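Long-range contact in putative sortase (Streptococcus pneumoniae, PDB 2W1K), which probably acts as a pilus-associated class C sortase, a transpeptidase that joins pilin subunits during assembly of the pneumococcal pilus fibre: residues A[139-153]-A[183-197]. Sequence-based numbering, arbitrary orientation.
Sequences GQEIVEYQMMDTEII and KRLLVNFERVAVYQK. With MES (2-(N-morpholino)-ethanesulfonic acid), chain C.
From Glu141–Gln196 to Ile153–Arg184, strands 141-153 and 183-196 pair antiparallel as neighbours in the sortase beta-fold, and two classic bulges shift the register: Val192 and Ala193 both face Glu144, and Met148 and Asp149 both face Asn188. At the second bulge the Asn188 amide spans two acidic side chains. Asn188 ND2 meets Asp149 OD1 at 2.7 Å, in the amide plane, and reaches the anti lone pair of Glu151 OE2 at 2.9 Å along a more bent path; Arg107 binds both Glu151 OE2 and Asn188 OD1. On the other face, Met147 CG lies off-centre over the Phe189 ring and also meets Val187 CG1 at 3.7 Å. Further along, Val143 CG1 sits 3.6 Å above the centre of the Arg191 guanidinium, whose NH2 donates to Tyr145 OH at 3.1 Å. A MES molecule, probably from crystallisation, bridges Arg191 and Glu141; Gln196 NE2 also binds Glu141 OE2, at 2.7 Å. Back on the Asn188 face, the extended Glu144 crosses Tyr195 at a slant, carboxylate and ring nearly coplanar (21°), and Tyr195 OH donates to Glu144 OE1 at 3.0 Å. With acceptors on ND2 and donors on OD1, the Asn188 amide has its rotation set, and Arg107 would probably stabilise Glu151 as a carboxylate.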
loop_
_atom_site.group_PDB
_atom_site.type_symbol
_atom_site.label_atom_id
_atom_site.label_comp_id
_atom_site.label_asym_id
_atom_site.label_seq_id
_atom_site.Cartn_x
_atom_site.Cartn_y
_atom_site.Cartn_z
ATOM N N GLY A 139 7.451 -10.059 -1.280
ATOM C CA GLY A 139 8.725 -10.803 -1.249
ATOM C C GLY A 139 8.719 -12.115 -1.960
ATOM O O GLY A 139 9.497 -12.323 -2.910
ATOM N N GLN A 140 7.847 -13.008 -1.504
ATOM C CA GLN A 140 7.656 -14.379 -2.067
ATOM C C GLN A 140 6.422 -14.584 -2.871
ATOM O O GLN A 140 6.268 -15.647 -3.432
ATOM C CB GLN A 140 7.538 -15.405 -0.919
ATOM C CG GLN A 140 8.602 -15.214 0.113
ATOM C CD GLN A 140 9.881 -15.955 -0.161
ATOM O OE1 GLN A 140 11.000 -15.441 0.047
ATOM N NE2 GLN A 140 9.753 -17.183 -0.552
ATOM N N GLU A 141 5.513 -13.617 -2.839
ATOM C CA GLU A 141 4.246 -13.684 -3.548
ATOM C C GLU A 141 3.935 -12.309 -4.208
ATOM O O GLU A 141 4.247 -11.235 -3.644
ATOM C CB GLU A 141 3.123 -13.907 -2.551
ATOM C CG GLU A 141 3.377 -15.125 -1.679
ATOM C CD GLU A 141 2.330 -15.298 -0.601
ATOM O OE1 GLU A 141 2.298 -14.391 0.277
ATOM O OE2 GLU A 141 1.506 -16.286 -0.603
ATOM N N ILE A 142 3.190 -12.345 -5.322
ATOM C CA ILE A 142 2.688 -11.150 -5.895
ATOM C C ILE A 142 1.205 -11.212 -5.758
ATOM O O ILE A 142 0.563 -12.210 -6.173
ATOM C CB ILE A 142 3.117 -10.968 -7.374
ATOM C CG1 ILE A 142 4.596 -10.579 -7.506
ATOM C CG2 ILE A 142 2.368 -9.713 -7.879
ATOM C CD1 ILE A 142 5.294 -10.881 -8.975
ATOM N N VAL A 143 0.589 -10.188 -5.177
ATOM C CA VAL A 143 -0.877 -10.290 -4.980
ATOM C C VAL A 143 -1.396 -9.393 -6.075
ATOM O O VAL A 143 -0.837 -8.314 -6.286
ATOM C CB VAL A 143 -1.294 -9.724 -3.625
ATOM C CG1 VAL A 143 -2.789 -9.737 -3.462
ATOM C CG2 VAL A 143 -0.536 -10.507 -2.496
ATOM N N GLU A 144 -2.456 -9.821 -6.732
ATOM C CA GLU A 144 -3.038 -9.043 -7.817
ATOM C C GLU A 144 -4.366 -8.460 -7.333
ATOM O O GLU A 144 -5.122 -9.170 -6.681
ATOM C CB GLU A 144 -3.224 -9.920 -9.114
ATOM C CG GLU A 144 -3.892 -9.007 -10.165
ATOM C CD GLU A 144 -4.258 -9.759 -11.419
ATOM O OE1 GLU A 144 -3.645 -10.826 -11.679
ATOM O OE2 GLU A 144 -5.153 -9.274 -12.149
ATOM N N TYR A 145 -4.603 -7.174 -7.607
ATOM C CA TYR A 145 -5.914 -6.494 -7.348
ATOM C C TYR A 145 -6.452 -5.823 -8.612
ATOM O O TYR A 145 -5.761 -5.597 -9.555
ATOM C CB TYR A 145 -5.674 -5.334 -6.325
ATOM C CG TYR A 145 -5.256 -5.750 -4.910
ATOM C CD1 TYR A 145 -3.945 -6.147 -4.603
ATOM C CD2 TYR A 145 -6.164 -5.701 -3.880
ATOM C CE1 TYR A 145 -3.603 -6.482 -3.292
ATOM C CE2 TYR A 145 -5.828 -6.019 -2.579
ATOM C CZ TYR A 145 -4.543 -6.398 -2.267
ATOM O OH TYR A 145 -4.255 -6.676 -0.884
ATOM N N GLN A 146 -7.704 -5.431 -8.605
ATOM C CA GLN A 146 -8.201 -4.747 -9.689
ATOM C C GLN A 146 -9.071 -3.552 -9.214
ATOM O O GLN A 146 -9.838 -3.640 -8.230
ATOM C CB GLN A 146 -8.936 -5.704 -10.625
ATOM C CG GLN A 146 -10.188 -6.184 -10.049
ATOM C CD GLN A 146 -11.039 -6.913 -11.091
ATOM O OE1 GLN A 146 -10.620 -7.130 -12.268
ATOM N NE2 GLN A 146 -12.225 -7.294 -10.663
ATOM N N MET A 147 -8.904 -2.438 -9.923
ATOM C CA MET A 147 -9.667 -1.216 -9.603
ATOM C C MET A 147 -11.166 -1.404 -9.680
ATOM O O MET A 147 -11.721 -1.879 -10.732
ATOM C CB MET A 147 -9.176 -0.080 -10.441
ATOM C CG MET A 147 -9.520 1.332 -9.844
ATOM S SD MET A 147 -11.158 1.760 -10.374
ATOM C CE MET A 147 -11.104 3.562 -10.415
ATOM N N MET A 148 -11.806 -1.096 -8.552
ATOM C CA MET A 148 -13.236 -1.231 -8.393
ATOM C C MET A 148 -13.985 0.110 -8.485
ATOM O O MET A 148 -14.970 0.220 -9.250
ATOM C CB MET A 148 -13.596 -1.863 -7.053
ATOM C CG MET A 148 -13.115 -3.269 -6.847
ATOM S SD MET A 148 -13.996 -4.491 -7.849
ATOM C CE MET A 148 -12.999 -4.555 -9.356
ATOM N N ASP A 149 -13.566 1.130 -7.716
ATOM C CA ASP A 149 -14.337 2.384 -7.685
ATOM C C ASP A 149 -13.490 3.449 -6.955
ATOM O O ASP A 149 -12.347 3.147 -6.531
ATOM C CB ASP A 149 -15.753 2.191 -7.040
ATOM C CG ASP A 149 -15.678 1.855 -5.545
ATOM O OD1 ASP A 149 -14.639 2.081 -4.893
ATOM O OD2 ASP A 149 -16.653 1.309 -4.990
ATOM N N THR A 150 -14.018 4.674 -6.836
ATOM C CA THR A 150 -13.327 5.765 -6.168
ATOM C C THR A 150 -14.254 6.565 -5.268
ATOM O O THR A 150 -15.462 6.504 -5.342
ATOM C CB THR A 150 -12.610 6.674 -7.182
ATOM O OG1 THR A 150 -13.585 7.453 -7.875
ATOM C CG2 THR A 150 -11.926 5.832 -8.247
ATOM N N GLU A 151 -13.666 7.303 -4.349
ATOM C CA GLU A 151 -14.408 8.267 -3.550
ATOM C C GLU A 151 -13.616 9.509 -3.326
ATOM O O GLU A 151 -12.374 9.491 -3.369
ATOM C CB GLU A 151 -14.693 7.687 -2.175
ATOM C CG GLU A 151 -15.077 6.291 -2.258
ATOM C CD GLU A 151 -15.102 5.604 -0.885
ATOM O OE1 GLU A 151 -15.710 6.182 0.046
ATOM O OE2 GLU A 151 -14.541 4.481 -0.750
ATOM N N ILE A 152 -14.325 10.603 -3.063
ATOM C CA ILE A 152 -13.688 11.823 -2.583
ATOM C C ILE A 152 -14.125 11.994 -1.140
ATOM O O ILE A 152 -15.295 11.848 -0.822
ATOM C CB ILE A 152 -14.020 13.079 -3.412
ATOM C CG1 ILE A 152 -13.474 12.919 -4.812
ATOM C CG2 ILE A 152 -13.449 14.346 -2.740
ATOM C CD1 ILE A 152 -12.019 12.970 -4.855
ATOM N N ILE A 153 -13.171 12.211 -0.226
ATOM C CA ILE A 153 -13.634 12.423 1.164
ATOM C C ILE A 153 -13.004 13.653 1.758
ATOM O O ILE A 153 -12.042 14.152 1.175
ATOM C CB ILE A 153 -13.374 11.168 2.044
ATOM C CG1 ILE A 153 -11.838 11.035 2.366
ATOM C CG2 ILE A 153 -14.085 9.943 1.382
ATOM C CD1 ILE A 153 -11.543 10.007 3.435
ATOM N N LYS A 183 -9.064 18.028 -0.112
ATOM C CA LYS A 183 -9.828 16.762 -0.057
ATOM C C LYS A 183 -8.924 15.533 -0.190
ATOM O O LYS A 183 -7.695 15.644 -0.274
ATOM C CB LYS A 183 -10.978 16.797 -1.094
ATOM C CG LYS A 183 -11.934 17.940 -0.719
ATOM C CD LYS A 183 -13.144 17.994 -1.575
ATOM C CE LYS A 183 -14.127 19.019 -1.040
ATOM N NZ LYS A 183 -15.194 19.245 -2.085
ATOM N N ARG A 184 -9.513 14.342 -0.118
ATOM C CA ARG A 184 -8.667 13.148 -0.282
ATOM C C ARG A 184 -9.361 12.332 -1.332
ATOM O O ARG A 184 -10.556 12.052 -1.204
ATOM C CB ARG A 184 -8.530 12.364 0.997
ATOM C CG ARG A 184 -8.126 13.187 2.173
ATOM C CD ARG A 184 -6.638 13.522 2.012
ATOM N NE ARG A 184 -6.177 14.325 3.123
ATOM C CZ ARG A 184 -5.973 15.663 3.073
ATOM N NH1 ARG A 184 -6.206 16.403 1.960
ATOM N NH2 ARG A 184 -5.523 16.260 4.143
ATOM N N LEU A 185 -8.618 11.993 -2.373
ATOM C CA LEU A 185 -9.052 10.980 -3.338
ATOM C C LEU A 185 -8.785 9.500 -2.877
ATOM O O LEU A 185 -7.654 9.079 -2.572
ATOM C CB LEU A 185 -8.450 11.261 -4.722
ATOM C CG LEU A 185 -8.702 10.212 -5.838
ATOM C CD1 LEU A 185 -10.184 9.984 -6.081
ATOM C CD2 LEU A 185 -8.027 10.618 -7.127
ATOM N N LEU A 186 -9.828 8.707 -2.865
ATOM C CA LEU A 186 -9.659 7.275 -2.569
ATOM C C LEU A 186 -9.928 6.454 -3.804
ATOM O O LEU A 186 -10.986 6.543 -4.349
ATOM C CB LEU A 186 -10.680 6.825 -1.532
ATOM C CG LEU A 186 -10.473 6.984 -0.023
ATOM C CD1 LEU A 186 -9.683 8.193 0.444
ATOM C CD2 LEU A 186 -11.757 6.752 0.825
ATOM N N VAL A 187 -9.016 5.557 -4.154
ATOM C CA VAL A 187 -9.222 4.615 -5.209
ATOM C C VAL A 187 -9.163 3.185 -4.583
ATOM O O VAL A 187 -8.146 2.781 -4.014
ATOM C CB VAL A 187 -8.090 4.798 -6.309
ATOM C CG1 VAL A 187 -8.400 3.921 -7.481
ATOM C CG2 VAL A 187 -7.959 6.313 -6.796
ATOM N N ASN A 188 -10.280 2.445 -4.638
ATOM C CA ASN A 188 -10.425 1.100 -4.071
ATOM C C ASN A 188 -10.124 0.026 -5.075
ATOM O O ASN A 188 -10.551 0.109 -6.259
ATOM C CB ASN A 188 -11.809 0.924 -3.432
ATOM C CG ASN A 188 -12.106 2.092 -2.480
ATOM O OD1 ASN A 188 -11.304 2.369 -1.610
ATOM N ND2 ASN A 188 -13.156 2.869 -2.758
ATOM N N PHE A 189 -9.394 -0.979 -4.609
ATOM C CA PHE A 189 -9.042 -2.088 -5.457
ATOM C C PHE A 189 -9.463 -3.391 -4.756
ATOM O O PHE A 189 -9.262 -3.492 -3.552
ATOM C CB PHE A 189 -7.510 -2.146 -5.556
ATOM C CG PHE A 189 -6.907 -1.092 -6.453
ATOM C CD1 PHE A 189 -6.724 0.235 -5.991
ATOM C CD2 PHE A 189 -6.491 -1.424 -7.755
ATOM C CE1 PHE A 189 -6.140 1.225 -6.846
ATOM C CE2 PHE A 189 -5.890 -0.450 -8.587
ATOM C CZ PHE A 189 -5.718 0.864 -8.114
ATOM N N GLU A 190 -9.990 -4.396 -5.488
ATOM C CA GLU A 190 -10.360 -5.655 -4.852
ATOM C C GLU A 190 -9.289 -6.706 -5.230
ATOM O O GLU A 190 -8.765 -6.729 -6.358
ATOM C CB GLU A 190 -11.780 -6.158 -5.275
ATOM C CG GLU A 190 -12.226 -7.309 -4.355
ATOM C CD GLU A 190 -13.717 -7.793 -4.569
ATOM O OE1 GLU A 190 -14.310 -7.323 -5.532
ATOM O OE2 GLU A 190 -14.246 -8.628 -3.772
ATOM N N ARG A 191 -8.980 -7.567 -4.280
ATOM C CA ARG A 191 -8.003 -8.567 -4.474
ATOM C C ARG A 191 -8.511 -9.601 -5.399
ATOM O O ARG A 191 -9.652 -10.097 -5.222
ATOM C CB ARG A 191 -7.685 -9.248 -3.170
ATOM C CG ARG A 191 -6.650 -10.396 -3.394
ATOM C CD ARG A 191 -6.268 -11.012 -1.931
ATOM N NE ARG A 191 -5.530 -10.051 -1.094
ATOM C CZ ARG A 191 -4.465 -10.387 -0.334
ATOM N NH1 ARG A 191 -4.075 -11.697 -0.185
ATOM N NH2 ARG A 191 -3.791 -9.460 0.287
ATOM N N VAL A 192 -7.642 -9.972 -6.338
ATOM C CA VAL A 192 -7.990 -11.027 -7.295
ATOM C C VAL A 192 -7.298 -12.431 -7.119
ATOM O O VAL A 192 -7.934 -13.485 -7.257
ATOM C CB VAL A 192 -7.783 -10.406 -8.777
ATOM C CG1 VAL A 192 -7.523 -11.397 -9.761
ATOM C CG2 VAL A 192 -8.925 -9.530 -9.115
ATOM N N ALA A 193 -6.002 -12.442 -6.863
ATOM C CA ALA A 193 -5.287 -13.701 -6.857
ATOM C C ALA A 193 -3.950 -13.382 -6.157
ATOM O O ALA A 193 -3.566 -12.190 -6.008
ATOM C CB ALA A 193 -5.024 -14.198 -8.348
ATOM N N VAL A 194 -3.268 -14.443 -5.721
ATOM C CA VAL A 194 -1.975 -14.382 -5.079
ATOM C C VAL A 194 -1.142 -15.392 -5.947
ATOM O O VAL A 194 -1.559 -16.523 -6.132
ATOM C CB VAL A 194 -2.008 -14.930 -3.601
ATOM C CG1 VAL A 194 -0.618 -15.005 -3.033
ATOM C CG2 VAL A 194 -2.875 -14.032 -2.685
ATOM N N TYR A 195 0.023 -14.985 -6.417
ATOM C CA TYR A 195 0.900 -15.865 -7.131
ATOM C C TYR A 195 2.089 -16.127 -6.297
ATOM O O TYR A 195 2.678 -15.181 -5.739
ATOM C CB TYR A 195 1.337 -15.182 -8.445
ATOM C CG TYR A 195 0.110 -14.775 -9.319
ATOM C CD1 TYR A 195 -0.532 -15.712 -10.172
ATOM C CD2 TYR A 195 -0.433 -13.471 -9.272
ATOM C CE1 TYR A 195 -1.691 -15.377 -10.915
ATOM C CE2 TYR A 195 -1.627 -13.129 -10.060
ATOM C CZ TYR A 195 -2.199 -14.101 -10.889
ATOM O OH TYR A 195 -3.313 -13.850 -11.688
ATOM N N GLN A 196 2.512 -17.397 -6.255
ATOM C CA GLN A 196 3.747 -17.765 -5.597
ATOM C C GLN A 196 4.843 -17.639 -6.602
ATOM O O GLN A 196 4.708 -18.156 -7.704
ATOM C CB GLN A 196 3.697 -19.282 -5.219
ATOM C CG GLN A 196 2.427 -19.616 -4.328
ATOM C CD GLN A 196 2.518 -18.783 -2.993
ATOM O OE1 GLN A 196 3.520 -18.840 -2.275
ATOM N NE2 GLN A 196 1.447 -18.106 -2.661
ATOM N N LYS A 197 5.958 -17.102 -6.167
ATOM C CA LYS A 197 7.052 -16.891 -7.061
ATOM C C LYS A 197 7.747 -18.236 -7.306
ATOM O O LYS A 197 8.550 -18.376 -8.210
ATOM C CB LYS A 197 8.017 -15.860 -6.485
ATOM C CG LYS A 197 7.419 -14.391 -6.475
ATOM C CD LYS A 197 8.502 -13.442 -5.934
ATOM C CE LYS A 197 8.078 -12.015 -6.017
ATOM N NZ LYS A 197 9.300 -11.102 -5.678
HETATM O O1 MES C . -0.128 -19.304 1.539
HETATM C C2 MES C . -0.881 -18.523 0.612
HETATM C C3 MES C . -1.139 -17.066 1.064
HETATM N N4 MES C . -0.081 -16.506 1.918
HETATM C C5 MES C . 0.794 -17.392 2.708
HETATM C C6 MES C . 1.102 -18.693 1.935
HETATM C C7 MES C . -0.013 -15.058 2.181
HETATM C C8 MES C . -0.906 -14.113 1.361
HETATM S S MES C . -1.032 -12.607 2.182
HETATM O O1S MES C . 0.278 -12.193 2.422
HETATM O O2S MES C . -1.669 -11.668 1.190
HETATM O O3S MES C . -1.888 -12.801 3.351
HETATM O O HOH W 1 6.942 -18.239 -3.518
#